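Local coordinates for interphotoreceptor retinoid-binding protein (Xenopus laevis, PDB 1J7X) that binds retinoids and probably carries them across the interphotoreceptor matrix between photoreceptors and pigment epithelium, at residues Y222-L227 / F263-N267; L208-Q212 / E235-G239; E218-Y222 / W271-V276; F116-I122 / A157-L161. All coordinates share one frame; numbering follows the deposited sequence.

In the fold
Helix 216-226 is the thread to follow. Contacts 1 and 3 both use it, share Y222, and have centres about 9 Å apart: the strand 263-265 and the loop 271-276 close on the same flank, joined to each other by a probable F263 O to W271 N hydrogen bond. Contact 2 brings in the chain on both sides of that helix in sequence, and its centre is also about 9 Å from that of contact 3. T237 OG1 of contact 2 hydrogen-bonds E218 OE1 of contact 3 at 2.6 Å. Contact 4, centred about 17 Å from contact 3, packs against another part of the helix through F220, which touches F116, V158 and L161.

Contact 1 (Y222-L227 / F263-N267); sequences YLMQSL and FIDSN
Y222 reaches from helix 216-226 to F263 and D265 near the end of strand 254-265. Its CB leaves the helix toward the strand, and with CG anti to the backbone N (chi1 -177°) the ring slides past F263, pointing the other way. CD2 and CE2 pass F263 CE1, the Y222 CE2 to F263 CE1 distance being 3.9 Å; the two rings meet obliquely. CZ of Y222 comes to 3.4 Å from D265 OD2, which sits at the ring edge, and at the tip Y222 OH donates to D265 OD2 at 2.6 Å, nearly in line with the carboxylate's C–O bond. From the next residue, L223 CD2 touches the edge of the F263 ring at CZ, 3.7 Å away. Where the helix ends, N267 ND2 bonds to S226 O (2.9 Å, N-H...O 152°), and a water links S226 OG to S266 N. D265 OD1 takes the N267 backbone N at 2.7 Å, an Asx turn, and also the N of D269. With the phenol on one oxygen and two backbone N-H groups on the other, the buried carboxylate is well supplied with donors, which probably favours its ionised form.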
loop_
_atom_site.group_PDB
_atom_site.type_symbol
_atom_site.label_atom_id
_atom_site.label_comp_id
_atom_site.label_asym_id
_atom_site.label_seq_id
_atom_site.Cartn_x
_atom_site.Cartn_y
_atom_site.Cartn_z
ATOM N N TYR A 222 4.474 4.016 2.597
ATOM C CA TYR A 222 5.695 3.142 2.415
ATOM C C TYR A 222 6.749 3.809 1.507
ATOM O O TYR A 222 7.944 3.921 1.849
ATOM C CB TYR A 222 5.299 1.773 1.883
ATOM C CG TYR A 222 6.478 0.859 1.754
ATOM C CD1 TYR A 222 7.005 0.187 2.843
ATOM C CD2 TYR A 222 7.121 0.768 0.529
ATOM C CE1 TYR A 222 8.196 -0.638 2.671
ATOM C CE2 TYR A 222 8.319 -0.002 0.382
ATOM C CZ TYR A 222 8.800 -0.721 1.468
ATOM O OH TYR A 222 9.938 -1.479 1.343
ATOM N N LEU A 223 6.233 4.297 0.377
ATOM C CA LEU A 223 7.090 4.968 -0.610
ATOM C C LEU A 223 7.707 6.242 -0.127
ATOM O O LEU A 223 8.954 6.499 -0.302
ATOM C CB LEU A 223 6.328 5.155 -1.927
ATOM C CG LEU A 223 6.110 3.840 -2.617
ATOM C CD1 LEU A 223 5.214 4.126 -3.789
ATOM C CD2 LEU A 223 7.474 3.174 -3.141
HETATM N N MSE A 224 6.962 7.018 0.658
HETATM C CA MSE A 224 7.529 8.207 1.256
HETATM C C MSE A 224 8.595 7.813 2.215
HETATM O O MSE A 224 9.603 8.528 2.350
HETATM C CB MSE A 224 6.474 9.126 1.920
HETATM C CG MSE A 224 6.670 10.674 1.433
HETATM SE SE MSE A 224 6.253 11.237 -0.020
HETATM C CE MSE A 224 7.363 10.989 -0.739
ATOM N N GLN A 225 8.391 6.672 2.878
ATOM C CA GLN A 225 9.441 6.192 3.797
ATOM C C GLN A 225 10.655 5.622 3.095
ATOM O O GLN A 225 11.772 5.898 3.451
ATOM C CB GLN A 225 8.742 5.115 4.774
ATOM C CG GLN A 225 9.700 4.598 5.789
ATOM C CD GLN A 225 9.056 3.516 6.640
ATOM O OE1 GLN A 225 8.646 2.469 6.090
ATOM N NE2 GLN A 225 8.784 3.842 7.916
ATOM N N SER A 226 10.453 4.806 2.066
ATOM C CA SER A 226 11.502 4.160 1.351
ATOM C C SER A 226 12.413 5.161 0.584
ATOM O O SER A 226 13.629 4.939 0.331
ATOM C CB SER A 226 10.920 3.112 0.390
ATOM O OG SER A 226 10.184 3.706 -0.653
ATOM N N LEU A 227 11.794 6.271 0.198
ATOM C CA LEU A 227 12.517 7.341 -0.466
ATOM C C LEU A 227 13.187 8.306 0.496
ATOM O O LEU A 227 13.929 9.246 0.111
ATOM C CB LEU A 227 11.568 8.136 -1.383
ATOM C CG LEU A 227 10.993 7.486 -2.628
ATOM C CD1 LEU A 227 9.776 8.263 -3.134
ATOM C CD2 LEU A 227 12.144 7.444 -3.713
ATOM N N PHE A 263 6.746 -6.254 -5.117
ATOM C CA PHE A 263 6.901 -4.833 -5.073
ATOM C C PHE A 263 8.300 -4.525 -4.588
ATOM O O PHE A 263 8.676 -4.771 -3.412
ATOM C CB PHE A 263 5.831 -4.237 -4.136
ATOM C CG PHE A 263 5.822 -2.736 -4.032
ATOM C CD1 PHE A 263 6.863 -2.041 -3.359
ATOM C CD2 PHE A 263 4.720 -2.038 -4.462
ATOM C CE1 PHE A 263 6.660 -0.698 -3.093
ATOM C CE2 PHE A 263 4.594 -0.658 -4.345
ATOM C CZ PHE A 263 5.560 0.016 -3.595
ATOM N N ILE A 264 9.170 -4.101 -5.532
ATOM C CA ILE A 264 10.558 -3.827 -5.228
ATOM C C ILE A 264 10.822 -2.363 -5.208
ATOM O O ILE A 264 10.548 -1.679 -6.229
ATOM C CB ILE A 264 11.518 -4.568 -6.299
ATOM C CG1 ILE A 264 11.102 -5.991 -6.476
ATOM C CG2 ILE A 264 12.928 -4.347 -5.896
ATOM C CD1 ILE A 264 11.838 -6.696 -7.627
ATOM N N ASP A 265 11.174 -1.831 -4.030
ATOM C CA ASP A 265 11.309 -0.397 -3.874
ATOM C C ASP A 265 12.589 0.108 -4.452
ATOM O O ASP A 265 13.433 -0.685 -4.978
ATOM C CB ASP A 265 11.114 0.109 -2.467
ATOM C CG ASP A 265 12.129 -0.406 -1.539
ATOM O OD1 ASP A 265 13.393 -0.606 -1.961
ATOM O OD2 ASP A 265 11.718 -0.614 -0.348
ATOM N N SER A 266 12.737 1.421 -4.338
ATOM C CA SER A 266 13.910 2.059 -4.947
ATOM C C SER A 266 15.269 1.689 -4.297
ATOM O O SER A 266 16.339 2.135 -4.779
ATOM C CB SER A 266 13.709 3.590 -4.994
ATOM O OG SER A 266 13.745 4.099 -3.712
ATOM N N ASN A 267 15.239 0.941 -3.192
ATOM C CA ASN A 267 16.466 0.511 -2.502
ATOM C C ASN A 267 16.635 -0.937 -2.785
ATOM O O ASN A 267 17.613 -1.522 -2.283
ATOM C CB ASN A 267 16.348 0.683 -0.975
ATOM C CG ASN A 267 16.045 2.139 -0.556
ATOM O OD1 ASN A 267 16.756 3.032 -0.998
ATOM N ND2 ASN A 267 14.972 2.393 0.241
HETATM O O HOH W 1 11.082 3.499 -3.030
#

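Contact 2 (L208-Q212 / E235-G239); sequences LTSHQ and EITSG
T209 to Q212 and E235 to S238 run in roughly the same direction, 40° apart, and come closest where the CA atoms of H211 and T237 lie 4.2 Å from each other. T209 is gripped twice by E235: its carbonyl O accepts from E235 N at 3.0 Å, and its OG1 donates to E235 O at 3.0 Å, 24° off the carbonyl plane. The hydroxyl gets there because OG1 stands between the backbone N and the carbonyl carbon (chi1 60°), while T237 CG2 rests against T209 CB at 3.7 Å and T209 CG2 at 4.0 Å. Replacing T209 by an alanine removes OG1 and CG2, and would probably leave E235 O without its hydroxyl donor and the T237 methyl with less to pack on. Both segments run off the carboxyl ends of neighbouring parallel strands, 204-209 and 231-234, which helix 216-226 connects in a beta-alpha-beta crossover. Past the strand ends the chains remain in touch, with CA-H...O contacts from T237 CA to S210 O at 3.5 Å and H211 CA to I236 O at 3.3 Å. The E235 carboxylate seems to accept from H211 N, though the placing of OE1 is doubtful; OE2 bonds to A284 N. S210 OG accepts from Q212 N at 3.0 Å in an ST turn and bonds to R148 O.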
loop_
_atom_site.group_PDB
_atom_site.type_symbol
_atom_site.label_atom_id
_atom_site.label_comp_id
_atom_site.label_asym_id
_atom_site.label_seq_id
_atom_site.Cartn_x
_atom_site.Cartn_y
_atom_site.Cartn_z
ATOM N N LEU A 208 1.121 10.507 9.057
ATOM C CA LEU A 208 0.461 9.878 10.177
ATOM C C LEU A 208 -0.257 8.643 9.701
ATOM O O LEU A 208 -1.069 8.687 8.756
ATOM C CB LEU A 208 -0.531 10.827 10.868
ATOM C CG LEU A 208 -0.025 12.221 11.241
ATOM C CD1 LEU A 208 -1.095 12.882 12.106
ATOM C CD2 LEU A 208 1.278 12.242 11.889
ATOM N N THR A 209 -0.068 7.508 10.414
ATOM C CA THR A 209 -0.734 6.289 10.061
ATOM C C THR A 209 -1.452 5.622 11.213
ATOM O O THR A 209 -1.090 5.853 12.367
ATOM C CB THR A 209 0.306 5.224 9.525
ATOM O OG1 THR A 209 1.252 4.997 10.607
ATOM C CG2 THR A 209 1.002 5.759 8.257
ATOM N N SER A 210 -2.414 4.798 10.889
ATOM C CA SER A 210 -3.179 3.969 11.836
ATOM C C SER A 210 -3.304 2.552 11.291
ATOM O O SER A 210 -3.075 2.285 10.108
ATOM C CB SER A 210 -4.626 4.489 12.121
ATOM O OG SER A 210 -5.534 4.263 11.108
ATOM N N HIS A 211 -3.838 1.648 12.153
ATOM C CA HIS A 211 -4.150 0.317 11.745
ATOM C C HIS A 211 -5.216 0.265 10.691
ATOM O O HIS A 211 -5.390 -0.759 10.069
ATOM C CB HIS A 211 -4.597 -0.522 12.921
ATOM C CG HIS A 211 -5.889 -0.049 13.546
ATOM N ND1 HIS A 211 -7.112 -0.632 13.256
ATOM C CD2 HIS A 211 -6.139 0.897 14.479
ATOM C CE1 HIS A 211 -8.061 -0.004 13.928
ATOM N NE2 HIS A 211 -7.503 0.943 14.652
ATOM N N GLN A 212 -5.989 1.341 10.516
ATOM C CA GLN A 212 -6.991 1.400 9.472
ATOM C C GLN A 212 -6.409 1.854 8.109
ATOM O O GLN A 212 -7.011 1.631 7.081
ATOM C CB GLN A 212 -8.146 2.321 9.830
ATOM C CG GLN A 212 -8.891 1.828 11.065
ATOM C CD GLN A 212 -9.679 2.953 11.736
ATOM O OE1 GLN A 212 -10.241 3.806 11.035
ATOM N NE2 GLN A 212 -9.694 2.982 13.106
ATOM N N GLU A 235 0.589 4.016 13.973
ATOM C CA GLU A 235 0.466 2.579 14.147
ATOM C C GLU A 235 0.941 1.821 12.887
ATOM O O GLU A 235 0.897 2.305 11.772
ATOM C CB GLU A 235 -0.932 2.197 14.449
ATOM C CG GLU A 235 -1.494 2.906 15.699
ATOM C CD GLU A 235 -2.962 2.723 15.861
ATOM O OE1 GLU A 235 -3.707 2.410 14.872
ATOM O OE2 GLU A 235 -3.478 3.029 16.987
ATOM N N ILE A 236 1.218 0.535 13.063
ATOM C CA ILE A 236 1.511 -0.324 11.925
ATOM C C ILE A 236 0.181 -0.415 11.151
ATOM O O ILE A 236 -0.923 -0.520 11.742
ATOM C CB ILE A 236 1.923 -1.747 12.416
ATOM C CG1 ILE A 236 3.228 -1.647 13.099
ATOM C CG2 ILE A 236 1.976 -2.685 11.314
ATOM C CD1 ILE A 236 3.532 -2.862 14.029
ATOM N N THR A 237 0.255 -0.315 9.847
ATOM C CA THR A 237 -0.945 -0.240 9.027
ATOM C C THR A 237 -1.656 -1.569 8.815
ATOM O O THR A 237 -1.151 -2.596 9.289
ATOM C CB THR A 237 -0.650 0.481 7.716
ATOM O OG1 THR A 237 0.252 -0.241 6.911
ATOM C CG2 THR A 237 0.031 1.894 7.995
ATOM N N SER A 238 -2.771 -1.549 8.094
ATOM C CA SER A 238 -3.643 -2.687 8.006
ATOM C C SER A 238 -3.067 -3.895 7.323
ATOM O O SER A 238 -3.515 -4.925 7.607
ATOM C CB SER A 238 -4.967 -2.286 7.311
ATOM O OG SER A 238 -4.765 -2.067 5.960
ATOM N N GLY A 239 -2.081 -3.742 6.438
ATOM C CA GLY A 239 -1.525 -4.838 5.687
ATOM C C GLY A 239 -2.397 -5.314 4.598
ATOM O O GLY A 239 -2.392 -6.528 4.225
#

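Contact 3 (E218-Y222 / W271-V276); sequences EEFAY and WLGGGV
Helix 216-226, a crossover helix of the beta-beta-alpha spiral, packs here on the glycine-rich loop that leads from strand 254-265 to strand 280-281. The W271 chi1 of -166° swings the indole to the far side from its own backbone N, flat on Y222: the Y222 ring and the five-membered ring of W271 stack face to face, planes 6° apart and centroids 3.8 Å apart, with Y222 CD1 only 3.4 Å from W271 CE2. The overlap continues toward the helix, where Y222 CB sits over the face of the six-membered ring in a CH-pi contact, 24° off its normal. On the opposite face of the indole lies G273 CA, offset toward the rim, so the indole has neighbours on both faces; F263 meets W271 edge to face. E219 CG approaches W271 CZ3 at 4.2 Å. V276 inserts its CG2 methyl against the helix, 3.4 Å from E218 O and 3.8 Å from Y222 CB, at the edge of the tyrosine ring. G274 and G275 turn the chain between W271 and V276 with backbone angles that call for glycine. The buried E218 carboxylate looks to the neighbouring loop: OE1 accepts from T237 OG1 and G239 N, OE2 from N240 N. A water also donates to E218 OE1 at 2.7 Å and takes a weak bond from G275 N.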
loop_
_atom_site.group_PDB
_atom_site.type_symbol
_atom_site.label_atom_id
_atom_site.label_comp_id
_atom_site.label_asym_id
_atom_site.label_seq_id
_atom_site.Cartn_x
_atom_site.Cartn_y
_atom_site.Cartn_z
ATOM N N GLU A 218 -1.249 2.930 2.188
ATOM C CA GLU A 218 -0.055 2.232 2.695
ATOM C C GLU A 218 1.139 2.345 1.716
ATOM O O GLU A 218 2.223 2.620 2.094
ATOM C CB GLU A 218 -0.414 0.750 2.949
ATOM C CG GLU A 218 -1.476 0.523 4.015
ATOM C CD GLU A 218 -1.718 -0.986 4.305
ATOM O OE1 GLU A 218 -0.828 -1.634 5.041
ATOM O OE2 GLU A 218 -2.695 -1.561 3.779
ATOM N N GLU A 219 0.789 2.218 0.427
ATOM C CA GLU A 219 1.793 2.342 -0.629
ATOM C C GLU A 219 2.398 3.663 -0.624
ATOM O O GLU A 219 3.622 3.808 -0.678
ATOM C CB GLU A 219 1.241 2.012 -1.986
ATOM C CG GLU A 219 1.093 0.523 -2.219
ATOM C CD GLU A 219 0.593 0.154 -3.662
ATOM O OE1 GLU A 219 0.903 0.916 -4.601
ATOM O OE2 GLU A 219 -0.095 -0.935 -3.772
ATOM N N PHE A 220 1.548 4.685 -0.471
ATOM C CA PHE A 220 2.038 6.118 -0.396
ATOM C C PHE A 220 2.938 6.327 0.765
ATOM O O PHE A 220 4.077 6.904 0.637
ATOM C CB PHE A 220 0.863 7.130 -0.396
ATOM C CG PHE A 220 1.298 8.524 -0.311
ATOM C CD1 PHE A 220 1.648 9.214 -1.399
ATOM C CD2 PHE A 220 1.316 9.200 0.924
ATOM C CE1 PHE A 220 2.199 10.534 -1.241
ATOM C CE2 PHE A 220 1.709 10.457 1.018
ATOM C CZ PHE A 220 2.150 11.133 -0.047
ATOM N N ALA A 221 2.477 5.869 1.942
ATOM C CA ALA A 221 3.272 6.012 3.179
ATOM C C ALA A 221 4.639 5.235 3.057
ATOM O O ALA A 221 5.746 5.711 3.418
ATOM C CB ALA A 221 2.537 5.506 4.434
ATOM N N TYR A 222 4.474 4.016 2.597
ATOM C CA TYR A 222 5.695 3.142 2.415
ATOM C C TYR A 222 6.749 3.809 1.507
ATOM O O TYR A 222 7.944 3.921 1.849
ATOM C CB TYR A 222 5.299 1.773 1.883
ATOM C CG TYR A 222 6.478 0.859 1.754
ATOM C CD1 TYR A 222 7.005 0.187 2.843
ATOM C CD2 TYR A 222 7.121 0.768 0.529
ATOM C CE1 TYR A 222 8.196 -0.638 2.671
ATOM C CE2 TYR A 222 8.319 -0.002 0.382
ATOM C CZ TYR A 222 8.800 -0.721 1.468
ATOM O OH TYR A 222 9.938 -1.479 1.343
ATOM N N TRP A 271 8.982 -5.542 -0.716
ATOM C CA TRP A 271 8.026 -5.343 0.355
ATOM C C TRP A 271 7.011 -6.435 0.409
ATOM O O TRP A 271 6.245 -6.651 -0.565
ATOM C CB TRP A 271 7.342 -3.995 0.122
ATOM C CG TRP A 271 6.588 -3.538 1.318
ATOM C CD1 TRP A 271 6.746 -3.873 2.587
ATOM C CD2 TRP A 271 5.438 -2.679 1.254
ATOM N NE1 TRP A 271 5.730 -3.295 3.363
ATOM C CE2 TRP A 271 4.965 -2.510 2.545
ATOM C CE3 TRP A 271 4.791 -2.010 0.225
ATOM C CZ2 TRP A 271 3.900 -1.688 2.832
ATOM C CZ3 TRP A 271 3.698 -1.138 0.568
ATOM C CH2 TRP A 271 3.292 -1.035 1.814
ATOM N N LEU A 272 6.957 -7.159 1.502
ATOM C CA LEU A 272 6.008 -8.221 1.656
ATOM C C LEU A 272 4.625 -7.760 2.277
ATOM O O LEU A 272 3.790 -8.572 2.657
ATOM C CB LEU A 272 6.594 -9.313 2.494
ATOM C CG LEU A 272 7.799 -10.024 1.882
ATOM C CD1 LEU A 272 7.559 -10.367 0.420
ATOM C CD2 LEU A 272 8.993 -9.214 2.000
ATOM N N GLY A 273 4.473 -6.459 2.456
ATOM C CA GLY A 273 3.257 -5.924 3.004
ATOM C C GLY A 273 3.070 -6.356 4.421
ATOM O O GLY A 273 3.978 -6.500 5.168
ATOM N N GLY A 274 1.870 -6.618 4.767
ATOM C CA GLY A 274 1.595 -6.992 6.161
ATOM C C GLY A 274 1.522 -5.750 7.060
ATOM O O GLY A 274 1.300 -5.922 8.261
ATOM N N GLY A 275 1.777 -4.547 6.480
ATOM C CA GLY A 275 1.697 -3.266 7.194
ATOM C C GLY A 275 2.926 -2.438 7.103
ATOM O O GLY A 275 4.016 -2.935 7.255
ATOM N N VAL A 276 2.794 -1.135 6.869
ATOM C CA VAL A 276 3.946 -0.219 6.928
ATOM C C VAL A 276 4.273 -0.106 8.402
ATOM O O VAL A 276 3.367 -0.028 9.267
ATOM C CB VAL A 276 3.542 1.174 6.426
ATOM C CG1 VAL A 276 4.644 2.156 6.633
ATOM C CG2 VAL A 276 3.147 1.089 4.966
HETATM O O HOH W 2 1.088 -3.282 4.121
#

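Contact 4 (F116-I122 / A157-L161); sequences FADVSVI and AVPLL
The backbones of V119 and A157 come together where two helices begin, their CA atoms 4.4 Å apart, and a water bridges the gap just before, donating to A117 O and accepting from A157 N. A157 turns its methyl into the first turn of helix 119-137: its CB meets I122 CG1 at 3.8 Å and V119 CB at 4.0 Å. Beside it I122 and L160 slide past each other, I122 CG2 touching L160 CD2 at 4.1 Å. Helix 119-137 links the parallel strands 108-112 and 142-146, so the contact ties this crossover to the short helix 158-163 that follows. D118 is the N-cap, its OD2 accepting from S120 N at 2.8 Å and from S120 OG. At the start of the 116-122 segment, F116 crosses V158 and L161 at about a right angle; its CG, beside the backbone N and anti to the carbonyl carbon (chi1 -89°), carries the ring there, CE2 lying 3.5 Å from L161 CD2 and CD2 4.0 Å from V158 CG2. An alanine in place of F116 is likely to open a gap beside V158 and L161. The F116 side chain also touches A216 and A217 of helix 216-226.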
loop_
_atom_site.group_PDB
_atom_site.type_symbol
_atom_site.label_atom_id
_atom_site.label_comp_id
_atom_site.label_asym_id
_atom_site.label_seq_id
_atom_site.Cartn_x
_atom_site.Cartn_y
_atom_site.Cartn_z
ATOM N N PHE A 116 -7.972 7.380 -1.793
ATOM C CA PHE A 116 -7.111 7.608 -2.957
ATOM C C PHE A 116 -8.054 7.241 -4.142
ATOM O O PHE A 116 -8.411 6.130 -4.339
ATOM C CB PHE A 116 -5.890 6.711 -2.927
ATOM C CG PHE A 116 -4.745 7.312 -2.193
ATOM C CD1 PHE A 116 -4.703 7.254 -0.835
ATOM C CD2 PHE A 116 -3.683 7.882 -2.898
ATOM C CE1 PHE A 116 -3.675 7.869 -0.195
ATOM C CE2 PHE A 116 -2.621 8.439 -2.251
ATOM C CZ PHE A 116 -2.614 8.421 -0.904
ATOM N N ALA A 117 -8.426 8.195 -4.920
ATOM C CA ALA A 117 -9.214 7.915 -6.113
ATOM C C ALA A 117 -8.291 7.535 -7.289
ATOM O O ALA A 117 -7.109 7.801 -7.245
ATOM C CB ALA A 117 -9.961 9.138 -6.454
ATOM N N ASP A 118 -8.879 6.919 -8.289
ATOM C CA ASP A 118 -8.174 6.497 -9.464
ATOM C C ASP A 118 -7.575 7.758 -10.161
ATOM O O ASP A 118 -8.122 8.866 -10.047
ATOM C CB ASP A 118 -9.122 5.793 -10.448
ATOM C CG ASP A 118 -8.391 5.263 -11.648
ATOM O OD1 ASP A 118 -7.703 4.227 -11.520
ATOM O OD2 ASP A 118 -8.387 5.936 -12.705
ATOM N N VAL A 119 -6.477 7.535 -10.857
ATOM C CA VAL A 119 -5.841 8.658 -11.509
ATOM C C VAL A 119 -6.816 9.381 -12.507
ATOM O O VAL A 119 -6.635 10.562 -12.807
ATOM C CB VAL A 119 -4.476 8.273 -12.122
ATOM C CG1 VAL A 119 -4.661 7.409 -13.343
ATOM C CG2 VAL A 119 -3.633 9.523 -12.402
ATOM N N SER A 120 -7.824 8.635 -13.014
ATOM C CA SER A 120 -8.745 9.269 -13.975
ATOM C C SER A 120 -9.585 10.347 -13.289
ATOM O O SER A 120 -9.974 11.321 -13.925
ATOM C CB SER A 120 -9.554 8.233 -14.698
ATOM O OG SER A 120 -10.383 7.476 -13.827
ATOM N N VAL A 121 -9.855 10.149 -11.996
ATOM C CA VAL A 121 -10.579 11.054 -11.183
ATOM C C VAL A 121 -9.728 12.219 -10.809
ATOM O O VAL A 121 -10.131 13.399 -10.940
ATOM C CB VAL A 121 -11.161 10.362 -9.994
ATOM C CG1 VAL A 121 -11.808 11.407 -9.054
ATOM C CG2 VAL A 121 -12.190 9.243 -10.461
ATOM N N ILE A 122 -8.490 11.946 -10.367
ATOM C CA ILE A 122 -7.600 12.981 -9.990
ATOM C C ILE A 122 -7.335 13.916 -11.122
ATOM O O ILE A 122 -7.177 15.115 -10.908
ATOM C CB ILE A 122 -6.231 12.517 -9.412
ATOM C CG1 ILE A 122 -6.440 11.666 -8.168
ATOM C CG2 ILE A 122 -5.275 13.691 -9.107
ATOM C CD1 ILE A 122 -7.094 12.457 -7.006
ATOM N N ALA A 157 -3.015 6.720 -8.859
ATOM C CA ALA A 157 -2.544 8.122 -8.665
ATOM C C ALA A 157 -1.422 8.275 -7.686
ATOM O O ALA A 157 -0.966 9.351 -7.467
ATOM C CB ALA A 157 -3.670 8.994 -8.232
ATOM N N VAL A 158 -0.892 7.169 -7.110
ATOM C CA VAL A 158 0.181 7.316 -6.170
ATOM C C VAL A 158 1.434 7.969 -6.729
ATOM O O VAL A 158 2.035 8.805 -6.089
ATOM C CB VAL A 158 0.403 5.974 -5.478
ATOM C CG1 VAL A 158 1.559 5.987 -4.572
ATOM C CG2 VAL A 158 -0.816 5.598 -4.591
ATOM N N PRO A 159 1.897 7.539 -7.915
ATOM C CA PRO A 159 3.068 8.182 -8.458
ATOM C C PRO A 159 2.917 9.679 -8.646
ATOM O O PRO A 159 3.803 10.458 -8.347
ATOM C CB PRO A 159 3.318 7.418 -9.781
ATOM C CG PRO A 159 2.682 6.025 -9.495
ATOM C CD PRO A 159 1.422 6.352 -8.657
ATOM N N LEU A 160 1.778 10.088 -9.133
ATOM C CA LEU A 160 1.476 11.488 -9.359
ATOM C C LEU A 160 1.514 12.237 -8.066
ATOM O O LEU A 160 2.141 13.285 -7.969
ATOM C CB LEU A 160 0.106 11.607 -10.066
ATOM C CG LEU A 160 -0.284 13.104 -10.295
ATOM C CD1 LEU A 160 0.760 13.739 -11.162
ATOM C CD2 LEU A 160 -1.670 13.204 -10.966
ATOM N N LEU A 161 0.848 11.725 -7.028
ATOM C CA LEU A 161 0.892 12.404 -5.748
ATOM C C LEU A 161 2.283 12.538 -5.207
ATOM O O LEU A 161 2.696 13.551 -4.685
ATOM C CB LEU A 161 -0.032 11.719 -4.739
ATOM C CG LEU A 161 -0.007 12.256 -3.335
ATOM C CD1 LEU A 161 -0.448 13.657 -3.329
ATOM C CD2 LEU A 161 -0.909 11.503 -2.320
HETATM O O HOH W 3 -4.772 6.574 -6.680
#